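Local coordinates for thioredoxin-like protein (Bacteroides caccae ATCC 43185, PDB 4YOD) that is of uncharacterised function but has a thioredoxin fold and may act as a thiol-disulfide oxidoreductase, at residues Q166-L169 with Y170-N173; G239-K243 with F244-E248. One frame throughout, in Å; residues are numbered along the deposited sequence.

Contact 1: Q166-L169 with Y170-N173; sequences QGSL and YQLN
Ser168 sets its OG between its own backbone N and carbonyl carbon (chi1 80°), which turns the hydroxyl over the following turn, where Gln171 lies. The first torsion of Gln171 (-89°), with the chain extended beyond CG, carries its amide back along the serine toward the strand. The two side chains therefore lie alongside each other: Ser168 OG rests 3.3 Å from Gln171 CD, and Gln171 OE1 reaches past it to accept a weak hydrogen bond from Ser168 N at 3.1 Å. In return, Gln171 N is shared between two acceptors of Ser168, the carbonyl O at 3.1 Å and, more weakly, OG at 3.3 Å. This reciprocal exchange has the pattern of a capping box, here in a turn and not at the start of an assigned helix, and both bonds that involve a side chain are weak. Serine suits the place because its hydroxyl is short enough to meet a backbone N-H three residues on, while glutamine has the length to answer.

One residue further, Leu172 N bonds to Leu169 O at 3.2 Å, fairly straight (159°). The two successive turns bring Leu169 and Leu172 to the inner side, where both pack on Leu177 and Leu214 of the central sheet; branched apolar chains fill such a site well. Tyr170 crosses Leu169 obliquely, with its CE1 4.1 Å from Leu169 CD2, and its hydroxyl is bonded to the carbonyl O of Ala154. Gly167 pairs through its backbone with Tyr159 and Leu169 with Phe157, so the turn follows directly on the second strand of a hairpin. A beta-hairpin and tight turn ahead of central strand 176-181 are consistent with the N-terminal extension of TlpA- and ResA-like thioredoxin-fold proteins.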
loop_
_atom_site.group_PDB
_atom_site.type_symbol
_atom_site.label_atom_id
_atom_site.label_comp_id
_atom_site.label_asym_id
_atom_site.label_seq_id
_atom_site.Cartn_x
_atom_site.Cartn_y
_atom_site.Cartn_z
ATOM N N GLN A 166 -8.767 -5.433 28.641
ATOM C CA GLN A 166 -7.767 -4.871 27.743
ATOM C C GLN A 166 -6.633 -5.857 27.450
ATOM O O GLN A 166 -6.354 -6.764 28.237
ATOM C CB GLN A 166 -7.202 -3.556 28.303
ATOM C CG GLN A 166 -8.223 -2.418 28.355
ATOM C CD GLN A 166 -7.577 -1.065 28.521
ATOM O OE1 GLN A 166 -6.726 -0.847 29.391
ATOM N NE2 GLN A 166 -7.984 -0.113 27.694
ATOM N N GLY A 167 -6.016 -5.661 26.290
ATOM C CA GLY A 167 -4.891 -6.439 25.800
ATOM C C GLY A 167 -4.072 -5.601 24.846
ATOM O O GLY A 167 -4.521 -4.533 24.417
ATOM N N SER A 168 -2.870 -6.073 24.507
ATOM C CA SER A 168 -2.028 -5.376 23.548
ATOM C C SER A 168 -1.718 -6.297 22.359
ATOM O O SER A 168 -1.756 -7.523 22.497
ATOM C CB SER A 168 -0.752 -4.864 24.205
ATOM O OG SER A 168 0.240 -5.868 24.348
ATOM N N LEU A 169 -1.396 -5.701 21.195
ATOM C CA LEU A 169 -1.051 -6.451 19.994
ATOM C C LEU A 169 0.081 -7.451 20.261
ATOM O O LEU A 169 -0.051 -8.620 19.916
ATOM C CB LEU A 169 -0.634 -5.484 18.862
ATOM C CG LEU A 169 -0.062 -6.104 17.584
ATOM C CD1 LEU A 169 -1.123 -6.921 16.851
ATOM C CD2 LEU A 169 0.492 -5.031 16.667
ATOM N N TYR A 170 1.159 -6.995 20.908
ATOM C CA TYR A 170 2.344 -7.812 21.144
ATOM C C TYR A 170 2.151 -8.886 22.211
ATOM O O TYR A 170 2.964 -9.813 22.268
ATOM C CB TYR A 170 3.563 -6.943 21.472
ATOM C CG TYR A 170 4.280 -6.450 20.227
ATOM C CD1 TYR A 170 3.678 -5.540 19.364
ATOM C CD2 TYR A 170 5.557 -6.902 19.908
ATOM C CE1 TYR A 170 4.334 -5.072 18.229
ATOM C CE2 TYR A 170 6.219 -6.452 18.765
ATOM C CZ TYR A 170 5.612 -5.518 17.942
ATOM O OH TYR A 170 6.253 -5.064 16.813
ATOM N N GLN A 171 1.063 -8.805 22.996
ATOM C CA GLN A 171 0.745 -9.796 24.028
ATOM C C GLN A 171 0.072 -11.031 23.409
ATOM O O GLN A 171 -0.081 -12.056 24.079
ATOM C CB GLN A 171 -0.136 -9.178 25.122
ATOM C CG GLN A 171 0.683 -8.544 26.239
ATOM C CD GLN A 171 -0.087 -7.574 27.102
ATOM O OE1 GLN A 171 -1.290 -7.325 26.917
ATOM N NE2 GLN A 171 0.607 -6.996 28.072
ATOM N N LEU A 172 -0.310 -10.943 22.134
ATOM C CA LEU A 172 -0.929 -12.056 21.432
ATOM C C LEU A 172 0.139 -12.963 20.858
ATOM O O LEU A 172 1.103 -12.498 20.254
ATOM C CB LEU A 172 -1.889 -11.572 20.348
ATOM C CG LEU A 172 -3.096 -10.813 20.872
ATOM C CD1 LEU A 172 -3.765 -10.030 19.757
ATOM C CD2 LEU A 172 -4.059 -11.744 21.624
ATOM N N ASN A 173 -0.041 -14.264 21.053
ATOM C CA ASN A 173 0.928 -15.271 20.654
ATOM C C ASN A 173 0.349 -16.210 19.616
ATOM O O ASN A 173 -0.556 -16.995 19.926
ATOM C CB ASN A 173 1.397 -16.058 21.889
ATOM C CG ASN A 173 1.854 -15.164 23.017
ATOM O OD1 ASN A 173 2.673 -14.263 22.832
ATOM N ND2 ASN A 173 1.310 -15.372 24.208
#

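Contact 2: G239-K243 with F244-E248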
loop_
_atom_site.group_PDB
_atom_site.type_symbol
_atom_site.label_atom_id
_atom_site.label_comp_id
_atom_site.label_asym_id
_atom_site.label_seq_id
_atom_site.Cartn_x
_atom_site.Cartn_y
_atom_site.Cartn_z
ATOM N N GLY A 239 -11.939 -5.841 19.043
ATOM C CA GLY A 239 -11.700 -4.711 19.933
ATOM C C GLY A 239 -11.854 -3.317 19.362
ATOM O O GLY A 239 -12.054 -3.130 18.159
ATOM N N TYR A 240 -11.772 -2.321 20.259
ATOM C CA TYR A 240 -11.832 -0.917 19.883
ATOM C C TYR A 240 -10.688 -0.181 20.563
ATOM O O TYR A 240 -10.080 -0.710 21.491
ATOM C CB TYR A 240 -13.210 -0.289 20.193
ATOM C CG TYR A 240 -13.572 -0.195 21.661
ATOM C CD1 TYR A 240 -14.280 -1.215 22.291
ATOM C CD2 TYR A 240 -13.274 0.945 22.402
ATOM C CE1 TYR A 240 -14.642 -1.124 23.637
ATOM C CE2 TYR A 240 -13.626 1.048 23.749
ATOM C CZ TYR A 240 -14.314 0.012 24.363
ATOM O OH TYR A 240 -14.665 0.113 25.689
ATOM N N ASP A 241 -10.376 1.018 20.073
ATOM C CA ASP A 241 -9.336 1.882 20.618
ATOM C C ASP A 241 -9.984 2.883 21.570
ATOM O O ASP A 241 -10.489 3.914 21.123
ATOM C CB ASP A 241 -8.607 2.591 19.468
ATOM C CG ASP A 241 -7.280 3.229 19.838
ATOM O OD1 ASP A 241 -6.985 3.348 21.053
ATOM O OD2 ASP A 241 -6.532 3.593 18.921
ATOM N N LYS A 242 -9.999 2.561 22.882
ATOM C CA LYS A 242 -10.654 3.361 23.931
ATOM C C LYS A 242 -10.226 4.841 23.907
ATOM O O LYS A 242 -11.097 5.705 23.881
ATOM C CB LYS A 242 -10.391 2.750 25.324
ATOM C CG LYS A 242 -11.249 3.321 26.447
ATOM C CD LYS A 242 -10.813 2.777 27.807
ATOM C CE LYS A 242 -11.501 3.469 28.962
ATOM N NZ LYS A 242 -12.924 3.057 29.107
ATOM N N LYS A 243 -8.909 5.125 23.884
ATOM C CA LYS A 243 -8.398 6.500 23.911
ATOM C C LYS A 243 -8.137 7.059 22.492
ATOM O O LYS A 243 -7.665 8.190 22.373
ATOM C CB LYS A 243 -7.124 6.588 24.772
ATOM C CG LYS A 243 -7.324 6.194 26.244
ATOM C CD LYS A 243 -6.193 6.693 27.166
ATOM C CE LYS A 243 -4.912 5.880 27.105
ATOM N NZ LYS A 243 -5.043 4.570 27.798
ATOM N N PHE A 244 -8.484 6.293 21.424
ATOM C CA PHE A 244 -8.335 6.688 20.011
ATOM C C PHE A 244 -6.866 7.076 19.690
ATOM O O PHE A 244 -6.607 8.010 18.928
ATOM C CB PHE A 244 -9.323 7.824 19.615
ATOM C CG PHE A 244 -10.642 7.838 20.373
ATOM C CD1 PHE A 244 -11.594 6.843 20.167
ATOM C CD2 PHE A 244 -10.930 8.847 21.285
ATOM C CE1 PHE A 244 -12.796 6.841 20.889
ATOM C CE2 PHE A 244 -12.140 8.856 21.991
ATOM C CZ PHE A 244 -13.067 7.856 21.786
ATOM N N THR A 245 -5.918 6.305 20.253
ATOM C CA THR A 245 -4.465 6.481 20.141
ATOM C C THR A 245 -3.957 6.246 18.701
ATOM O O THR A 245 -3.084 6.985 18.249
ATOM C CB THR A 245 -3.773 5.539 21.140
ATOM O OG1 THR A 245 -4.390 5.723 22.411
ATOM C CG2 THR A 245 -2.268 5.790 21.258
ATOM N N ILE A 246 -4.486 5.223 17.998
ATOM C CA ILE A 246 -4.089 4.913 16.619
ATOM C C ILE A 246 -4.374 6.117 15.738
ATOM O O ILE A 246 -3.482 6.565 15.005
ATOM C CB ILE A 246 -4.779 3.637 16.085
ATOM C CG1 ILE A 246 -4.313 2.390 16.864
ATOM C CG2 ILE A 246 -4.548 3.489 14.558
ATOM C CD1 ILE A 246 -5.256 1.149 16.766
ATOM N N LYS A 247 -5.610 6.661 15.852
ATOM C CA LYS A 247 -6.102 7.808 15.094
ATOM C C LYS A 247 -5.345 9.086 15.484
ATOM O O LYS A 247 -4.812 9.755 14.600
ATOM C CB LYS A 247 -7.620 7.976 15.317
ATOM C CG LYS A 247 -8.309 8.969 14.396
ATOM C CD LYS A 247 -9.718 9.272 14.895
ATOM C CE LYS A 247 -10.637 9.779 13.810
ATOM N NZ LYS A 247 -10.290 11.154 13.367
ATOM N N GLU A 248 -5.269 9.401 16.796
ATOM C CA GLU A 248 -4.627 10.630 17.302
ATOM C C GLU A 248 -3.130 10.690 17.010
ATOM O O GLU A 248 -2.644 11.739 16.605
ATOM C CB GLU A 248 -4.854 10.790 18.806
ATOM C CG GLU A 248 -6.155 11.487 19.150
ATOM C CD GLU A 248 -6.275 11.884 20.608
ATOM O OE1 GLU A 248 -6.692 11.029 21.422
ATOM O OE2 GLU A 248 -5.946 13.047 20.941
HETATM O O HOH W 1 -7.784 5.233 17.200
#
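Asp241 directs its carboxylate at the backbone N-H groups of the first helical turn, and hydrogen bonds dominate here. Asp241 OD2 uses its syn lone pair for Ile246 N at 2.8 Å, an almost straight bond (170°), while Asp241 OD1 accepts a weak hydrogen bond from Thr245 N at 3.2 Å. CG lies anti to the aspartate's backbone N (chi1 -164°), which swings both oxygens across the loop. A water extends the grip, donating to Asp241 OD2 at 2.7 Å and accepting from Lys247 N at 2.9 Å. A short acidic side chain suits amides that are likely to carry the positive end of the helix dipole.

The backbone closes a type I beta turn through Phe244 N and Asp241 O, at 3.1 Å. It links the edge strand 237-240 of the thioredoxin-fold sheet to helix 245-249, with Phe244 at the N-cap position.

Nonpolar and face contacts complete the junction. Lys242 O stands 3.5 Å above the centre of the Phe244 ring, which also touches Leu222. Replacing Phe244 by alanine would remove the ring, and would probably leave Lys242 O without its aromatic neighbour and open a gap beside Leu222. Ile246, branched and apolar, packs on Phe157 and Tyr252.

In the fold
Contact 1 lies largely at the surface, with Leu169 its one buried residue, whereas contact 2 is partly buried around Asp241 and Ile246. Both are local turns that end a strand, one leading to the central strand 176-181, the other to helix 245-249. Their chemistry differs accordingly: neutral serine and glutamine exchange one ordinary backbone bond and two weak side-chain bonds in 166-173, while a carboxylate gathers helix-start amides in 239-248. Their centres are about 15 Å apart, and the two touch where Gln166 NE2 meets Lys242 CD at 4.0 Å. The hairpin region joins them further: Leu169 pairs with Phe157, on which Ile246 packs, and Gln166, Tyr240 and Lys242 all meet Thr160.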